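Local coordinates for protein 2-oxoglutarate-dependent dioxygenase tropC (Talaromyces stipitatus, PDB 6XJJ) that acts as a non-haem iron, 2-oxoglutarate-dependent dioxygenase in the biosynthesis of fungal tropolones, at residues A[87-101]-A[169-181]. Residues are numbered along the deposited sequence; the frame is centred on the assembly and turned at random.
Sequences AREKIFGCTKKFFDL and LSDKEFRQPVMEY
Ile91 lies across one face of the Tyr181 ring, its CG1 standing over the face, 4.1 Å from the ring centroid, as a CH-pi contact. With CG1 anti to the backbone N (chi1 -165°), the end of the isoleucine runs on to the root of the tyrosine, CD1 reaching Tyr181 CB at 3.7 Å, and also touches Val178. One turn on, Cys94 points its sulfur at helix 171-181, where SG packs on CB and CG of Pro177. Its CB meets CD1 of Phe174, and Cys94 O lies at the edge of that ring. Phe98 follows: its ring and that of Phe174 are nearly parallel, planes at 19°, but slid apart with centroids 5.5 Å from each other. Phe98 CB meets Phe174 CE1 at 3.6 Å. Leu169 CD1 comes in at the edge of the Phe98 ring and also touches Leu101.

Helices 87-99 and 171-181, their N-to-C directions 128° apart and their axes 9.1 Å apart at closest approach, pack beside the major sheet of the double-stranded beta-helix fold of 2-oxoglutarate-dependent oxygenases; Ile91 and Tyr181 both rest on Leu253 and Val314. Phe142 meets the rings of both Phe98 and Phe174.

On the outer side, Lys97 crosses Glu173 with NZ 4.3 Å from OE2, too far for a salt bridge. A capping box, in which Glu173 N donates to Ser170 OG at 3.0 Å, starts the helix carrying Phe174 and Pro177.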
loop_
_atom_site.group_PDB
_atom_site.type_symbol
_atom_site.label_atom_id
_atom_site.label_comp_id
_atom_site.label_asym_id
_atom_site.label_seq_id
_atom_site.Cartn_x
_atom_site.Cartn_y
_atom_site.Cartn_z
ATOM N N ALA A 87 -8.967 -14.532 -3.516
ATOM C CA ALA A 87 -7.645 -14.106 -3.083
ATOM C C ALA A 87 -7.742 -13.056 -1.991
ATOM O O ALA A 87 -6.908 -13.016 -1.078
ATOM C CB ALA A 87 -6.854 -13.561 -4.270
ATOM N N ARG A 88 -8.761 -12.200 -2.062
ATOM C CA ARG A 88 -8.934 -11.182 -1.035
ATOM C C ARG A 88 -9.467 -11.807 0.245
ATOM O O ARG A 88 -9.039 -11.446 1.346
ATOM C CB ARG A 88 -9.865 -10.081 -1.550
ATOM C CG ARG A 88 -9.336 -9.380 -2.806
ATOM C CD ARG A 88 -10.219 -8.226 -3.241
ATOM N NE ARG A 88 -11.564 -8.678 -3.577
ATOM C CZ ARG A 88 -12.599 -8.656 -2.737
ATOM N NH1 ARG A 88 -12.447 -8.216 -1.495
ATOM N NH2 ARG A 88 -13.787 -9.090 -3.136
ATOM N N GLU A 89 -10.387 -12.767 0.118
ATOM C CA GLU A 89 -10.844 -13.523 1.277
ATOM C C GLU A 89 -9.676 -14.200 1.980
ATOM O O GLU A 89 -9.573 -14.164 3.212
ATOM C CB GLU A 89 -11.875 -14.562 0.841
ATOM C CG GLU A 89 -13.187 -13.977 0.363
ATOM C CD GLU A 89 -14.060 -15.010 -0.326
ATOM O OE1 GLU A 89 -13.570 -16.139 -0.567
ATOM O OE2 GLU A 89 -15.227 -14.697 -0.648
ATOM N N LYS A 90 -8.774 -14.810 1.213
ATOM C CA LYS A 90 -7.761 -15.653 1.825
ATOM C C LYS A 90 -6.760 -14.816 2.614
ATOM O O LYS A 90 -6.323 -15.241 3.689
ATOM C CB LYS A 90 -7.075 -16.490 0.740
ATOM C CG LYS A 90 -6.376 -17.733 1.252
ATOM C CD LYS A 90 -5.612 -18.478 0.159
ATOM C CE LYS A 90 -6.530 -18.990 -0.950
ATOM N NZ LYS A 90 -5.781 -19.826 -1.940
ATOM N N ILE A 91 -6.425 -13.613 2.136
ATOM C CA ILE A 91 -5.410 -12.808 2.820
ATOM C C ILE A 91 -5.956 -12.200 4.111
ATOM O O ILE A 91 -5.199 -12.000 5.068
ATOM C CB ILE A 91 -4.848 -11.712 1.892
ATOM C CG1 ILE A 91 -3.551 -11.131 2.458
ATOM C CG2 ILE A 91 -5.839 -10.574 1.702
ATOM C CD1 ILE A 91 -2.371 -12.097 2.437
ATOM N N PHE A 92 -7.253 -11.870 4.168
ATOM C CA PHE A 92 -7.830 -11.479 5.451
ATOM C C PHE A 92 -7.938 -12.659 6.403
ATOM O O PHE A 92 -7.882 -12.470 7.621
ATOM C CB PHE A 92 -9.204 -10.837 5.284
ATOM C CG PHE A 92 -9.160 -9.452 4.733
ATOM C CD1 PHE A 92 -8.626 -8.425 5.485
ATOM C CD2 PHE A 92 -9.723 -9.156 3.506
ATOM C CE1 PHE A 92 -8.593 -7.138 5.001
ATOM C CE2 PHE A 92 -9.702 -7.863 3.019
ATOM C CZ PHE A 92 -9.139 -6.854 3.771
ATOM N N GLY A 93 -8.108 -13.871 5.880
ATOM C CA GLY A 93 -7.975 -15.040 6.731
ATOM C C GLY A 93 -6.615 -15.094 7.397
ATOM O O GLY A 93 -6.511 -15.258 8.614
ATOM N N CYS A 94 -5.551 -14.935 6.603
ATOM C CA CYS A 94 -4.203 -14.946 7.160
ATOM C C CYS A 94 -4.026 -13.847 8.196
ATOM O O CYS A 94 -3.421 -14.068 9.251
ATOM C CB CYS A 94 -3.164 -14.789 6.050
ATOM S SG CYS A 94 -3.102 -16.176 4.949
ATOM N N THR A 95 -4.549 -12.656 7.912
ATOM C CA THR A 95 -4.306 -11.515 8.783
ATOM C C THR A 95 -4.960 -11.716 10.142
ATOM O O THR A 95 -4.357 -11.417 11.178
ATOM C CB THR A 95 -4.825 -10.252 8.107
ATOM O OG1 THR A 95 -4.238 -10.145 6.805
ATOM C CG2 THR A 95 -4.437 -9.040 8.906
ATOM N N LYS A 96 -6.187 -12.236 10.156
ATOM C CA LYS A 96 -6.869 -12.511 11.416
ATOM C C LYS A 96 -6.177 -13.616 12.206
ATOM O O LYS A 96 -5.972 -13.478 13.415
ATOM C CB LYS A 96 -8.329 -12.852 11.129
ATOM C CG LYS A 96 -9.149 -13.300 12.324
ATOM C CD LYS A 96 -10.624 -13.376 11.957
ATOM C CE LYS A 96 -11.415 -14.274 12.895
ATOM N NZ LYS A 96 -11.302 -13.906 14.328
ATOM N N LYS A 97 -5.802 -14.714 11.550
ATOM C CA LYS A 97 -5.046 -15.753 12.241
ATOM C C LYS A 97 -3.785 -15.201 12.884
ATOM O O LYS A 97 -3.451 -15.566 14.017
ATOM C CB LYS A 97 -4.705 -16.898 11.284
ATOM C CG LYS A 97 -5.843 -17.895 11.111
ATOM C CD LYS A 97 -5.586 -18.914 10.013
ATOM C CE LYS A 97 -6.697 -19.954 9.989
ATOM N NZ LYS A 97 -6.569 -20.921 8.869
ATOM N N PHE A 98 -3.069 -14.315 12.194
ATOM C CA PHE A 98 -1.814 -13.829 12.757
ATOM C C PHE A 98 -2.057 -12.957 13.984
ATOM O O PHE A 98 -1.473 -13.187 15.048
ATOM C CB PHE A 98 -1.012 -13.056 11.718
ATOM C CG PHE A 98 0.241 -12.466 12.272
ATOM C CD1 PHE A 98 1.372 -13.246 12.428
ATOM C CD2 PHE A 98 0.279 -11.147 12.677
ATOM C CE1 PHE A 98 2.528 -12.713 12.957
ATOM C CE2 PHE A 98 1.431 -10.609 13.206
ATOM C CZ PHE A 98 2.559 -11.396 13.348
ATOM N N PHE A 99 -2.905 -11.941 13.855
ATOM C CA PHE A 99 -3.094 -11.035 14.974
ATOM C C PHE A 99 -3.877 -11.672 16.114
ATOM O O PHE A 99 -3.781 -11.193 17.248
ATOM C CB PHE A 99 -3.754 -9.748 14.486
ATOM C CG PHE A 99 -2.854 -8.917 13.616
ATOM C CD1 PHE A 99 -1.805 -8.209 14.181
ATOM C CD2 PHE A 99 -3.056 -8.825 12.250
ATOM C CE1 PHE A 99 -0.960 -7.438 13.396
ATOM C CE2 PHE A 99 -2.216 -8.049 11.454
ATOM C CZ PHE A 99 -1.168 -7.358 12.031
ATOM N N ASP A 100 -4.607 -12.761 15.861
ATOM C CA ASP A 100 -5.227 -13.496 16.959
ATOM C C ASP A 100 -4.207 -14.201 17.845
ATOM O O ASP A 100 -4.576 -14.677 18.925
ATOM C CB ASP A 100 -6.228 -14.517 16.415
ATOM C CG ASP A 100 -7.510 -13.869 15.925
ATOM O OD1 ASP A 100 -7.741 -12.681 16.250
ATOM O OD2 ASP A 100 -8.291 -14.548 15.224
ATOM N N LEU A 101 -2.942 -14.265 17.428
ATOM C CA LEU A 101 -1.916 -14.930 18.216
ATOM C C LEU A 101 -1.685 -14.197 19.537
ATOM O O LEU A 101 -1.959 -12.999 19.652
ATOM C CB LEU A 101 -0.607 -14.998 17.430
ATOM C CG LEU A 101 -0.573 -15.907 16.196
ATOM C CD1 LEU A 101 0.688 -15.675 15.367
ATOM C CD2 LEU A 101 -0.646 -17.361 16.620
ATOM N N LEU A 169 2.389 -20.820 13.132
ATOM C CA LEU A 169 1.506 -20.998 11.987
ATOM C C LEU A 169 2.191 -21.847 10.921
ATOM O O LEU A 169 3.411 -21.775 10.737
ATOM C CB LEU A 169 1.082 -19.641 11.396
ATOM C CG LEU A 169 0.267 -18.722 12.313
ATOM C CD1 LEU A 169 -0.088 -17.412 11.605
ATOM C CD2 LEU A 169 -0.986 -19.409 12.826
ATOM N N SER A 170 1.396 -22.659 10.230
ATOM C CA SER A 170 1.901 -23.506 9.164
ATOM C C SER A 170 2.100 -22.694 7.890
ATOM O O SER A 170 1.414 -21.697 7.656
ATOM C CB SER A 170 0.933 -24.659 8.892
ATOM O OG SER A 170 -0.313 -24.184 8.414
ATOM N N ASP A 171 3.054 -23.132 7.061
ATOM C CA ASP A 171 3.219 -22.509 5.752
ATOM C C ASP A 171 1.884 -22.419 5.029
ATOM O O ASP A 171 1.591 -21.420 4.365
ATOM C CB ASP A 171 4.234 -23.293 4.918
ATOM C CG ASP A 171 5.661 -23.037 5.348
ATOM O OD1 ASP A 171 5.896 -22.034 6.061
ATOM O OD2 ASP A 171 6.551 -23.827 4.968
ATOM N N LYS A 172 1.051 -23.451 5.177
ATOM C CA LYS A 172 -0.213 -23.516 4.453
ATOM C C LYS A 172 -1.221 -22.509 4.990
ATOM O O LYS A 172 -2.008 -21.946 4.220
ATOM C CB LYS A 172 -0.761 -24.941 4.531
ATOM C CG LYS A 172 -2.029 -25.186 3.744
ATOM C CD LYS A 172 -2.281 -26.676 3.590
ATOM C CE LYS A 172 -3.486 -26.949 2.715
ATOM N NZ LYS A 172 -3.537 -28.383 2.319
ATOM N N GLU A 173 -1.212 -22.264 6.303
ATOM C CA GLU A 173 -2.112 -21.270 6.877
ATOM C C GLU A 173 -1.693 -19.847 6.527
ATOM O O GLU A 173 -2.555 -18.986 6.314
ATOM C CB GLU A 173 -2.185 -21.443 8.395
ATOM C CG GLU A 173 -3.074 -22.573 8.867
ATOM C CD GLU A 173 -2.910 -22.806 10.352
ATOM O OE1 GLU A 173 -1.902 -22.317 10.911
ATOM O OE2 GLU A 173 -3.782 -23.457 10.966
ATOM N N PHE A 174 -0.388 -19.566 6.457
ATOM C CA PHE A 174 0.035 -18.172 6.518
ATOM C C PHE A 174 1.072 -17.806 5.464
ATOM O O PHE A 174 0.806 -16.965 4.600
ATOM C CB PHE A 174 0.570 -17.876 7.921
ATOM C CG PHE A 174 0.916 -16.444 8.150
ATOM C CD1 PHE A 174 -0.085 -15.504 8.327
ATOM C CD2 PHE A 174 2.230 -16.039 8.230
ATOM C CE1 PHE A 174 0.219 -14.185 8.544
ATOM C CE2 PHE A 174 2.547 -14.716 8.455
ATOM C CZ PHE A 174 1.537 -13.785 8.616
ATOM N N ARG A 175 2.252 -18.422 5.512
ATOM C CA ARG A 175 3.343 -17.974 4.652
ATOM C C ARG A 175 2.978 -18.084 3.173
ATOM O O ARG A 175 3.105 -17.109 2.421
ATOM C CB ARG A 175 4.616 -18.762 4.952
ATOM C CG ARG A 175 5.767 -18.326 4.064
ATOM C CD ARG A 175 7.095 -18.958 4.437
ATOM N NE ARG A 175 8.146 -18.537 3.510
ATOM C CZ ARG A 175 9.447 -18.746 3.687
ATOM N NH1 ARG A 175 9.891 -19.363 4.776
ATOM N NH2 ARG A 175 10.312 -18.324 2.770
ATOM N N GLN A 176 2.537 -19.267 2.729
ATOM C CA GLN A 176 2.228 -19.443 1.311
ATOM C C GLN A 176 1.191 -18.437 0.836
ATOM O O GLN A 176 1.439 -17.757 -0.174
ATOM C CB GLN A 176 1.758 -20.878 1.038
ATOM C CG GLN A 176 2.762 -21.970 1.365
ATOM C CD GLN A 176 2.188 -23.367 1.154
ATOM O OE1 GLN A 176 0.973 -23.535 1.034
ATOM N NE2 GLN A 176 3.053 -24.380 1.183
ATOM N N PRO A 177 0.034 -18.281 1.487
ATOM C CA PRO A 177 -0.920 -17.262 1.012
ATOM C C PRO A 177 -0.325 -15.864 0.966
ATOM O O PRO A 177 -0.529 -15.136 -0.016
ATOM C CB PRO A 177 -2.057 -17.347 2.034
ATOM C CG PRO A 177 -1.928 -18.644 2.685
ATOM C CD PRO A 177 -0.506 -19.066 2.612
ATOM N N VAL A 178 0.379 -15.460 2.031
ATOM C CA VAL A 178 0.987 -14.131 2.093
ATOM C C VAL A 178 1.876 -13.889 0.879
ATOM O O VAL A 178 1.775 -12.855 0.208
ATOM C CB VAL A 178 1.770 -13.974 3.409
ATOM C CG1 VAL A 178 2.638 -12.736 3.383
ATOM C CG2 VAL A 178 0.799 -13.891 4.577
ATOM N N MET A 179 2.766 -14.837 0.583
ATOM C CA MET A 179 3.669 -14.658 -0.550
ATOM C C MET A 179 2.930 -14.720 -1.886
ATOM O O MET A 179 3.317 -14.022 -2.833
ATOM C CB MET A 179 4.775 -15.707 -0.510
ATOM C CG MET A 179 5.713 -15.614 0.695
ATOM S SD MET A 179 6.522 -14.012 0.913
ATOM C CE MET A 179 7.392 -13.845 -0.645
ATOM N N GLU A 180 1.881 -15.542 -1.990
ATOM C CA GLU A 180 1.074 -15.545 -3.207
ATOM C C GLU A 180 0.390 -14.201 -3.418
ATOM O O GLU A 180 0.391 -13.669 -4.533
ATOM C CB GLU A 180 0.034 -16.667 -3.168
ATOM C CG GLU A 180 0.592 -18.079 -3.313
ATOM C CD GLU A 180 -0.503 -19.132 -3.235
ATOM O OE1 GLU A 180 -1.673 -18.752 -2.995
ATOM O OE2 GLU A 180 -0.195 -20.335 -3.386
ATOM N N TYR A 181 -0.194 -13.631 -2.359
ATOM C CA TYR A 181 -0.816 -12.317 -2.475
ATOM C C TYR A 181 0.213 -11.267 -2.881
ATOM O O TYR A 181 -0.062 -10.414 -3.734
ATOM C CB TYR A 181 -1.474 -11.939 -1.148
ATOM C CG TYR A 181 -2.258 -10.652 -1.193
ATOM C CD1 TYR A 181 -3.570 -10.641 -1.635
ATOM C CD2 TYR A 181 -1.683 -9.445 -0.814
ATOM C CE1 TYR A 181 -4.302 -9.471 -1.679
ATOM C CE2 TYR A 181 -2.403 -8.266 -0.862
ATOM C CZ TYR A 181 -3.714 -8.288 -1.300
ATOM O OH TYR A 181 -4.446 -7.126 -1.349
#